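Local coordinates for acetyl-CoA acetyltransferase A (Ascaris suum, PDB 6BJA), which probably catalyses the reversible thiolase reaction, joining two acetyl-CoA molecules into acetoacetyl-CoA with release of coenzyme A, at residues T58-V63 with R74-A79; S310-E315 with A391-K396; S15-P20 with I45-L50. All coordinates share one frame; numbering follows the deposited sequence.

Contact 1. Residues T58-V63 with R74-A79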
loop_
_atom_site.group_PDB
_atom_site.type_symbol
_atom_site.label_atom_id
_atom_site.label_comp_id
_atom_site.label_asym_id
_atom_site.label_seq_id
_atom_site.Cartn_x
_atom_site.Cartn_y
_atom_site.Cartn_z
ATOM N N THR A 58 8.567 -6.609 34.110
ATOM C CA THR A 58 7.375 -6.868 33.309
ATOM C C THR A 58 7.789 -7.633 32.075
ATOM O O THR A 58 8.591 -7.123 31.293
ATOM C CB THR A 58 6.715 -5.572 32.927
ATOM O OG1 THR A 58 6.396 -4.861 34.136
ATOM C CG2 THR A 58 5.439 -5.802 32.127
ATOM N N ILE A 59 7.284 -8.856 31.923
ATOM C CA ILE A 59 7.719 -9.740 30.840
ATOM C C ILE A 59 6.486 -10.082 30.022
ATOM O O ILE A 59 5.554 -10.669 30.554
ATOM C CB ILE A 59 8.361 -11.045 31.355
ATOM C CG1 ILE A 59 9.438 -10.754 32.390
ATOM C CG2 ILE A 59 8.912 -11.869 30.182
ATOM C CD1 ILE A 59 9.895 -11.944 33.165
ATOM N N VAL A 60 6.494 -9.732 28.741
ATOM C CA VAL A 60 5.299 -9.824 27.911
ATOM C C VAL A 60 5.485 -10.646 26.661
ATOM O O VAL A 60 6.331 -10.334 25.822
ATOM C CB VAL A 60 4.816 -8.440 27.453
ATOM C CG1 VAL A 60 3.503 -8.583 26.670
ATOM C CG2 VAL A 60 4.634 -7.505 28.640
ATOM N N GLY A 61 4.671 -11.684 26.503
ATOM C CA GLY A 61 4.611 -12.408 25.251
ATOM C C GLY A 61 3.726 -11.743 24.215
ATOM O O GLY A 61 2.593 -11.323 24.501
ATOM N N ASN A 62 4.242 -11.644 22.995
ATOM C CA ASN A 62 3.542 -11.022 21.879
ATOM C C ASN A 62 4.186 -11.481 20.596
ATOM O O ASN A 62 5.402 -11.495 20.503
ATOM C CB ASN A 62 3.595 -9.488 21.977
ATOM C CG ASN A 62 2.951 -8.807 20.793
ATOM O OD1 ASN A 62 3.633 -8.327 19.871
ATOM N ND2 ASN A 62 1.628 -8.735 20.810
ATOM N N VAL A 63 3.375 -11.888 19.628
ATOM C CA VAL A 63 3.874 -12.387 18.356
ATOM C C VAL A 63 3.839 -11.318 17.257
ATOM O O VAL A 63 4.846 -11.089 16.582
ATOM C CB VAL A 63 3.070 -13.621 17.914
ATOM C CG1 VAL A 63 3.619 -14.172 16.589
ATOM C CG2 VAL A 63 3.095 -14.674 19.015
ATOM N N ARG A 74 7.427 -2.343 27.890
ATOM C CA ARG A 74 7.724 -1.092 28.587
ATOM C C ARG A 74 6.522 -0.128 28.566
ATOM O O ARG A 74 6.246 0.563 29.548
ATOM C CB ARG A 74 8.945 -0.443 27.964
ATOM C CG ARG A 74 9.403 0.834 28.659
ATOM C CD ARG A 74 9.959 0.558 30.031
ATOM N NE ARG A 74 10.704 1.733 30.538
ATOM C CZ ARG A 74 11.189 1.830 31.771
ATOM N NH1 ARG A 74 11.075 0.828 32.633
ATOM N NH2 ARG A 74 11.826 2.938 32.138
ATOM N N GLN A 75 5.821 -0.062 27.444
ATOM C CA GLN A 75 4.619 0.743 27.344
ATOM C C GLN A 75 3.596 0.283 28.367
ATOM O O GLN A 75 2.995 1.090 29.067
ATOM C CB GLN A 75 4.027 0.677 25.945
ATOM C CG GLN A 75 4.909 1.230 24.841
ATOM C CD GLN A 75 4.202 1.193 23.514
ATOM O OE1 GLN A 75 3.092 1.720 23.370
ATOM N NE2 GLN A 75 4.815 0.543 22.539
ATOM N N ILE A 76 3.397 -1.023 28.447
ATOM C CA ILE A 76 2.425 -1.598 29.368
ATOM C C ILE A 76 2.819 -1.322 30.816
ATOM O O ILE A 76 2.005 -0.888 31.649
ATOM C CB ILE A 76 2.299 -3.124 29.117
ATOM C CG1 ILE A 76 1.604 -3.378 27.780
ATOM C CG2 ILE A 76 1.536 -3.828 30.248
ATOM C CD1 ILE A 76 1.797 -4.804 27.257
ATOM N N SER A 77 4.098 -1.531 31.114
ATOM C CA SER A 77 4.605 -1.368 32.462
ATOM C C SER A 77 4.413 0.071 32.946
ATOM O O SER A 77 3.868 0.321 34.032
ATOM C CB SER A 77 6.072 -1.758 32.487
ATOM O OG SER A 77 6.630 -1.780 33.777
ATOM N N ILE A 78 4.845 1.019 32.131
ATOM C CA ILE A 78 4.737 2.429 32.521
ATOM C C ILE A 78 3.277 2.841 32.708
ATOM O O ILE A 78 2.921 3.517 33.708
ATOM C CB ILE A 78 5.436 3.341 31.492
ATOM C CG1 ILE A 78 6.944 3.192 31.650
ATOM C CG2 ILE A 78 5.017 4.814 31.683
ATOM C CD1 ILE A 78 7.761 3.944 30.618
ATOM N N ALA A 79 2.409 2.428 31.783
ATOM C CA ALA A 79 0.993 2.797 31.846
ATOM C C ALA A 79 0.252 2.095 32.986
ATOM O O ALA A 79 -0.829 2.555 33.411
ATOM C CB ALA A 79 0.314 2.510 30.537
#
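In the beta-alpha-beta unit formed by strand 57-61, helix 72-79 and strand 87-92, the first strand meets the helix through two side-chain pairs, Thr58 with Ser77 and Val60 with Ile76. All four residues are buried and their CB atoms point across the interface. The backbones come nearest at Thr58 and Ser77, whose CA atoms are 6.2 Å apart. Here the two hydroxyls hydrogen-bond, with 3.1 Å between Thr58 OG1 and Ser77 OG, and either oxygen could be the donor. The threonine torsion (chi1 -58°) puts OG1 beside its own backbone N and leaves the methyl CG2 on the other branch, 4.1 Å from Ser77 CB. Ser77 CB also lies 3.5 Å from Thr58 OG1, so the serine touches both branches of the threonine while its own OG, anti to the backbone N (chi1 -173°), reaches the hydroxyl.

Such a unit lays a helix across one face of its parallel strands, and the second pair continues that covering two residues along the strand. Val60 and Ile76 reach toward each other tip to tip. The terminal methyl Ile76 CD1 sits astride the valine fork, 4.2 Å from Val60 CG1 and equally far from Val60 CG2, in apolar contact without close interlocking. Val60 lies in the middle of the sheet's parallel part: its backbone bonds to Val89 of strand 87-92, and its side chain touches Leu120 of strand 116-124. On the helix side, Ile76 also packs on Thr41 of helix 33-48. Around the hydroxyl pair, Ile82 touches both Thr58 and Ser77, Cys88 touches Ser77, and Val118 and Leu120 touch Thr58.

Contact 2. Residues S310-E315 with A391-K396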
loop_
_atom_site.group_PDB
_atom_site.type_symbol
_atom_site.label_atom_id
_atom_site.label_comp_id
_atom_site.label_asym_id
_atom_site.label_seq_id
_atom_site.Cartn_x
_atom_site.Cartn_y
_atom_site.Cartn_z
ATOM N N SER A 310 10.165 -34.498 38.026
ATOM C CA SER A 310 9.385 -34.156 39.209
ATOM C C SER A 310 9.021 -35.388 40.040
ATOM O O SER A 310 8.429 -35.268 41.109
ATOM C CB SER A 310 8.113 -33.410 38.785
ATOM O OG SER A 310 8.450 -32.154 38.205
ATOM N N GLY A 311 9.373 -36.565 39.538
ATOM C CA GLY A 311 9.079 -37.808 40.224
ATOM C C GLY A 311 7.595 -38.106 40.283
ATOM O O GLY A 311 7.119 -38.763 41.212
ATOM N N LEU A 312 6.865 -37.627 39.281
ATOM C CA LEU A 312 5.423 -37.825 39.204
ATOM C C LEU A 312 5.059 -38.691 38.011
ATOM O O LEU A 312 5.876 -38.901 37.115
ATOM C CB LEU A 312 4.710 -36.475 39.099
ATOM C CG LEU A 312 4.883 -35.521 40.278
ATOM C CD1 LEU A 312 4.280 -34.170 39.950
ATOM C CD2 LEU A 312 4.253 -36.086 41.528
ATOM N N ASP A 313 3.837 -39.195 37.993
ATOM C CA ASP A 313 3.322 -39.796 36.777
ATOM C C ASP A 313 2.006 -39.124 36.448
ATOM O O ASP A 313 1.524 -38.274 37.210
ATOM C CB ASP A 313 3.174 -41.315 36.913
ATOM C CG ASP A 313 2.447 -41.725 38.165
ATOM O OD1 ASP A 313 1.516 -41.005 38.587
ATOM O OD2 ASP A 313 2.802 -42.788 38.722
ATOM N N GLU A 314 1.459 -39.475 35.295
ATOM C CA GLU A 314 0.260 -38.838 34.775
ATOM C C GLU A 314 -0.902 -38.868 35.762
ATOM O O GLU A 314 -1.694 -37.925 35.845
ATOM C CB GLU A 314 -0.166 -39.515 33.475
ATOM C CG GLU A 314 0.715 -39.226 32.286
ATOM C CD GLU A 314 2.037 -40.000 32.298
ATOM O OE1 GLU A 314 2.237 -40.869 33.175
ATOM O OE2 GLU A 314 2.882 -39.731 31.420
ATOM N N GLU A 315 -1.016 -39.960 36.511
ATOM C CA GLU A 315 -2.129 -40.134 37.440
ATOM C C GLU A 315 -2.088 -39.173 38.630
ATOM O O GLU A 315 -3.112 -38.947 39.278
ATOM C CB GLU A 315 -2.149 -41.582 37.947
ATOM C CG GLU A 315 -2.624 -42.594 36.909
ATOM C CD GLU A 315 -1.685 -42.761 35.715
ATOM O OE1 GLU A 315 -0.444 -42.659 35.880
ATOM O OE2 GLU A 315 -2.199 -43.009 34.597
ATOM N N ALA A 391 5.811 -26.664 28.980
ATOM C CA ALA A 391 4.860 -27.180 29.974
ATOM C C ALA A 391 5.257 -26.705 31.363
ATOM O O ALA A 391 6.448 -26.500 31.655
ATOM C CB ALA A 391 4.793 -28.691 29.923
ATOM N N ILE A 392 4.254 -26.511 32.218
ATOM C CA ILE A 392 4.475 -26.044 33.576
ATOM C C ILE A 392 3.627 -26.893 34.519
ATOM O O ILE A 392 2.499 -27.269 34.199
ATOM C CB ILE A 392 4.163 -24.507 33.719
ATOM C CG1 ILE A 392 4.608 -23.959 35.070
ATOM C CG2 ILE A 392 2.715 -24.220 33.478
ATOM C CD1 ILE A 392 4.699 -22.417 35.075
ATOM N N LEU A 393 4.224 -27.225 35.660
ATOM C CA LEU A 393 3.562 -27.955 36.731
ATOM C C LEU A 393 3.248 -27.016 37.882
ATOM O O LEU A 393 4.147 -26.330 38.393
ATOM C CB LEU A 393 4.462 -29.100 37.208
ATOM C CG LEU A 393 3.983 -29.882 38.433
ATOM C CD1 LEU A 393 2.767 -30.723 38.080
ATOM C CD2 LEU A 393 5.137 -30.759 38.954
ATOM N N ILE A 394 1.978 -26.977 38.277
ATOM C CA ILE A 394 1.566 -26.118 39.373
ATOM C C ILE A 394 0.762 -26.845 40.431
ATOM O O ILE A 394 0.080 -27.833 40.151
ATOM C CB ILE A 394 0.776 -24.917 38.868
ATOM C CG1 ILE A 394 -0.521 -25.314 38.201
ATOM C CG2 ILE A 394 1.637 -24.078 37.898
ATOM C CD1 ILE A 394 -1.447 -24.123 38.069
ATOM N N LYS A 395 0.876 -26.347 41.658
ATOM C CA LYS A 395 0.113 -26.848 42.792
ATOM C C LYS A 395 -0.789 -25.736 43.270
ATOM O O LYS A 395 -0.320 -24.630 43.535
ATOM C CB LYS A 395 1.026 -27.295 43.938
ATOM C CG LYS A 395 0.241 -27.845 45.146
ATOM C CD LYS A 395 1.149 -28.326 46.280
ATOM C CE LYS A 395 1.950 -27.180 46.897
ATOM N NZ LYS A 395 2.777 -27.590 48.080
ATOM N N LYS A 396 -2.079 -26.024 43.357
ATOM C CA LYS A 396 -3.037 -25.064 43.873
ATOM C C LYS A 396 -2.964 -25.072 45.396
ATOM O O LYS A 396 -2.892 -26.132 46.008
ATOM C CB LYS A 396 -4.429 -25.405 43.374
ATOM C CG LYS A 396 -5.512 -24.378 43.640
ATOM C CD LYS A 396 -5.299 -23.127 42.802
ATOM C CE LYS A 396 -6.378 -22.078 43.041
ATOM N NZ LYS A 396 -7.730 -22.509 42.646
#
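Leu393 CD2 is the methyl on which the two segments meet: it lies 3.7 Å from Leu312 CD1 and equally far from Ser310 OG. The leucine pair is an apolar contact in which the side chains cross obliquely, each offering a single branch end. Ser310 adds its CB, 4.0 Å from Leu393 CD2, so that the serine meets the methyl with both its side-chain atoms. No hydrogen bond passes between the segments, and even the nearest backbones, at Ser310 and Leu393, keep their CA atoms 8.9 Å apart.

The CB of Leu393 points at the turn, and CG, anti to the backbone N (chi1 174°), extends CD2 toward it. Ser310 and Leu312 arrive from the other side, at the end of helix 298-310. Gly311 between them has positive phi and closes the helix in a Schellman motif; the reversal brings the side chains on both sides of it to the same methyl. The serine hydroxyl is itself held by the helix, hydrogen-bonded to Leu306 O one turn back.

Farther out, strand 388-396 is flanked in the sheet by strands 280-289 and 377-384, and Leu393 touches Leu283 and Val379 on these neighbours as well as Leu306 of the helix. Leu312 packs in turn on Leu307 and Leu377. The contact thus lays the C-terminal end of helix 298-310, and the turn leading on toward strand 319-322, over one face of the part of the sheet contributed by the C-terminal thiolase region. Since Ser310 OG is already engaged with Leu306 O, it can lie against a methyl group without leaving its polar atom unpaired, and cohesion between the segments rests on apolar packing rather than on polar bonds.

Contact 3. Residues S15-P20 with I45-L50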
loop_
_atom_site.group_PDB
_atom_site.type_symbol
_atom_site.label_atom_id
_atom_site.label_comp_id
_atom_site.label_asym_id
_atom_site.label_seq_id
_atom_site.Cartn_x
_atom_site.Cartn_y
_atom_site.Cartn_z
ATOM N N SER A 15 -1.558 -13.958 41.695
ATOM C CA SER A 15 -2.751 -13.605 40.958
ATOM C C SER A 15 -2.634 -14.112 39.539
ATOM O O SER A 15 -1.523 -14.312 39.039
ATOM C CB SER A 15 -2.980 -12.097 40.957
ATOM O OG SER A 15 -1.906 -11.422 40.326
ATOM N N ALA A 16 -3.793 -14.284 38.908
ATOM C CA ALA A 16 -3.894 -14.891 37.572
ATOM C C ALA A 16 -5.235 -14.467 36.974
ATOM O O ALA A 16 -6.290 -14.872 37.455
ATOM C CB ALA A 16 -3.792 -16.385 37.663
ATOM N N VAL A 17 -5.180 -13.557 36.001
ATOM C CA VAL A 17 -6.380 -12.971 35.427
ATOM C C VAL A 17 -6.281 -12.907 33.908
ATOM O O VAL A 17 -5.178 -12.969 33.342
ATOM C CB VAL A 17 -6.663 -11.550 35.969
ATOM C CG1 VAL A 17 -6.867 -11.579 37.478
ATOM C CG2 VAL A 17 -5.556 -10.599 35.615
ATOM N N ARG A 18 -7.438 -12.802 33.252
ATOM C CA ARG A 18 -7.451 -12.662 31.804
ATOM C C ARG A 18 -8.615 -11.805 31.335
ATOM O O ARG A 18 -9.612 -11.707 32.007
ATOM C CB ARG A 18 -7.537 -14.042 31.157
ATOM C CG ARG A 18 -8.875 -14.761 31.380
ATOM C CD ARG A 18 -8.898 -16.060 30.627
ATOM N NE ARG A 18 -10.165 -16.795 30.624
ATOM C CZ ARG A 18 -11.141 -16.637 29.740
ATOM N NH1 ARG A 18 -11.087 -15.693 28.822
ATOM N NH2 ARG A 18 -12.196 -17.451 29.770
ATOM N N THR A 19 -8.483 -11.184 30.175
ATOM C CA THR A 19 -9.621 -10.590 29.511
ATOM C C THR A 19 -10.507 -11.691 28.966
ATOM O O THR A 19 -10.058 -12.825 28.761
ATOM C CB THR A 19 -9.202 -9.677 28.347
ATOM O OG1 THR A 19 -8.624 -10.489 27.311
ATOM C CG2 THR A 19 -8.233 -8.604 28.782
ATOM N N PRO A 20 -11.780 -11.376 28.705
ATOM C CA PRO A 20 -12.518 -12.213 27.772
ATOM C C PRO A 20 -11.767 -12.199 26.450
ATOM O O PRO A 20 -11.038 -11.237 26.143
ATOM C CB PRO A 20 -13.868 -11.522 27.631
ATOM C CG PRO A 20 -13.894 -10.490 28.748
ATOM C CD PRO A 20 -12.465 -10.112 28.940
ATOM N N ILE A 45 -1.998 -6.920 39.379
ATOM C CA ILE A 45 -1.348 -6.213 40.483
ATOM C C ILE A 45 -2.372 -6.005 41.608
ATOM O O ILE A 45 -2.081 -6.328 42.753
ATOM C CB ILE A 45 -0.766 -4.891 40.018
ATOM C CG1 ILE A 45 0.418 -5.161 39.091
ATOM C CG2 ILE A 45 -0.320 -4.040 41.201
ATOM C CD1 ILE A 45 0.941 -3.929 38.390
ATOM N N LYS A 46 -3.564 -5.531 41.266
ATOM C CA LYS A 46 -4.620 -5.343 42.271
ATOM C C LYS A 46 -4.887 -6.619 43.057
ATOM O O LYS A 46 -4.982 -6.602 44.290
ATOM C CB LYS A 46 -5.906 -4.858 41.599
ATOM C CG LYS A 46 -5.805 -3.397 41.099
ATOM C CD LYS A 46 -7.018 -2.989 40.257
ATOM C CE LYS A 46 -6.847 -1.587 39.648
ATOM N NZ LYS A 46 -8.016 -1.237 38.784
ATOM N N ARG A 47 -5.004 -7.740 42.358
ATOM C CA ARG A 47 -5.393 -8.967 43.041
ATOM C C ARG A 47 -4.198 -9.649 43.728
ATOM O O ARG A 47 -4.389 -10.528 44.580
ATOM C CB ARG A 47 -6.106 -9.914 42.064
ATOM C CG ARG A 47 -7.360 -9.298 41.455
ATOM C CD ARG A 47 -8.240 -10.312 40.775
ATOM N NE ARG A 47 -9.380 -9.678 40.129
ATOM C CZ ARG A 47 -10.418 -10.346 39.621
ATOM N NH1 ARG A 47 -10.441 -11.660 39.660
ATOM N NH2 ARG A 47 -11.421 -9.700 39.064
ATOM N N SER A 48 -2.978 -9.219 43.413
ATOM C CA SER A 48 -1.797 -9.725 44.104
ATOM C C SER A 48 -1.661 -9.167 45.519
ATOM O O SER A 48 -0.944 -9.726 46.339
ATOM C CB SER A 48 -0.519 -9.373 43.354
ATOM O OG SER A 48 -0.149 -8.027 43.557
ATOM N N LEU A 49 -2.355 -8.058 45.755
ATOM C CA LEU A 49 -2.335 -7.307 47.014
ATOM C C LEU A 49 -1.021 -6.596 47.285
ATOM O O LEU A 49 -0.816 -6.065 48.373
ATOM C CB LEU A 49 -2.658 -8.222 48.187
ATOM C CG LEU A 49 -3.917 -9.061 48.002
ATOM C CD1 LEU A 49 -4.152 -9.900 49.230
ATOM C CD2 LEU A 49 -5.124 -8.169 47.705
ATOM N N LEU A 50 -0.135 -6.574 46.293
ATOM C CA LEU A 50 1.077 -5.773 46.349
ATOM C C LEU A 50 0.892 -4.485 45.570
ATOM O O LEU A 50 0.183 -4.458 44.577
ATOM C CB LEU A 50 2.238 -6.561 45.766
ATOM C CG LEU A 50 2.609 -7.877 46.449
ATOM C CD1 LEU A 50 3.691 -8.584 45.663
ATOM C CD2 LEU A 50 3.056 -7.640 47.882
#
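Ser15 and Ser48 pack closely without hydrogen-bonding each other, although their CA atoms are only 5.1 Å apart. Ser15 CB lies against the helix backbone, 3.8 Å from Ser48 N and 3.9 Å from Arg47 C, while Ser15 OG rests 3.9 Å from Ser48 CB. Each hydroxyl turns to helix 33-48 instead: Ser15 OG bonds to Ala44 O, and Ser48 OG, set between its own backbone N and carbonyl carbon (chi1 78°), turns back to Ile45 O at 2.7 Å. Ser48 OG also accepts from Leu50 N (163° at the hydrogen), an ST turn at the helix end, where Leu49 takes positive phi.

Beside the serines, the extended chain of Arg47 lies at a slant over Val17 on strand 11-23. Val17 CG1 touches Arg47 CD at 3.8 Å and approaches the start of the guanidinium, 4.1 Å from Arg47 NE, which forms a salt bridge with Glu43. Val264 of strand 257-267 touches both serines. Packing thus seats the helix end on the sheet strands of the N-terminal thiolase region, supplemented by the Ser15-Ala44 bond, and both serine hydroxyls are satisfied by helix carbonyls.

How the contacts relate
All three contacts set a helix or helix end against the same mixed sheet. Contact 1 is wholly buried, contact 3 is buried except for the exposed Arg47, and contact 2 is partly buried, its centre about 19 Å from the chain centre. Contacts 1 and 3 belong to the N-terminal thiolase region, with centres about 15 Å apart; helix 33-48, which supplies one side of contact 3, leads into strand 57-61 of contact 1. Contact 2 lies in the C-terminal region. Only contact 1 has a hydrogen bond between its segments; in the other two, Ser310 and Ser48 bond within their own helices, while Ser15 reaches across from its strand to Ala44, one residue before 45-50.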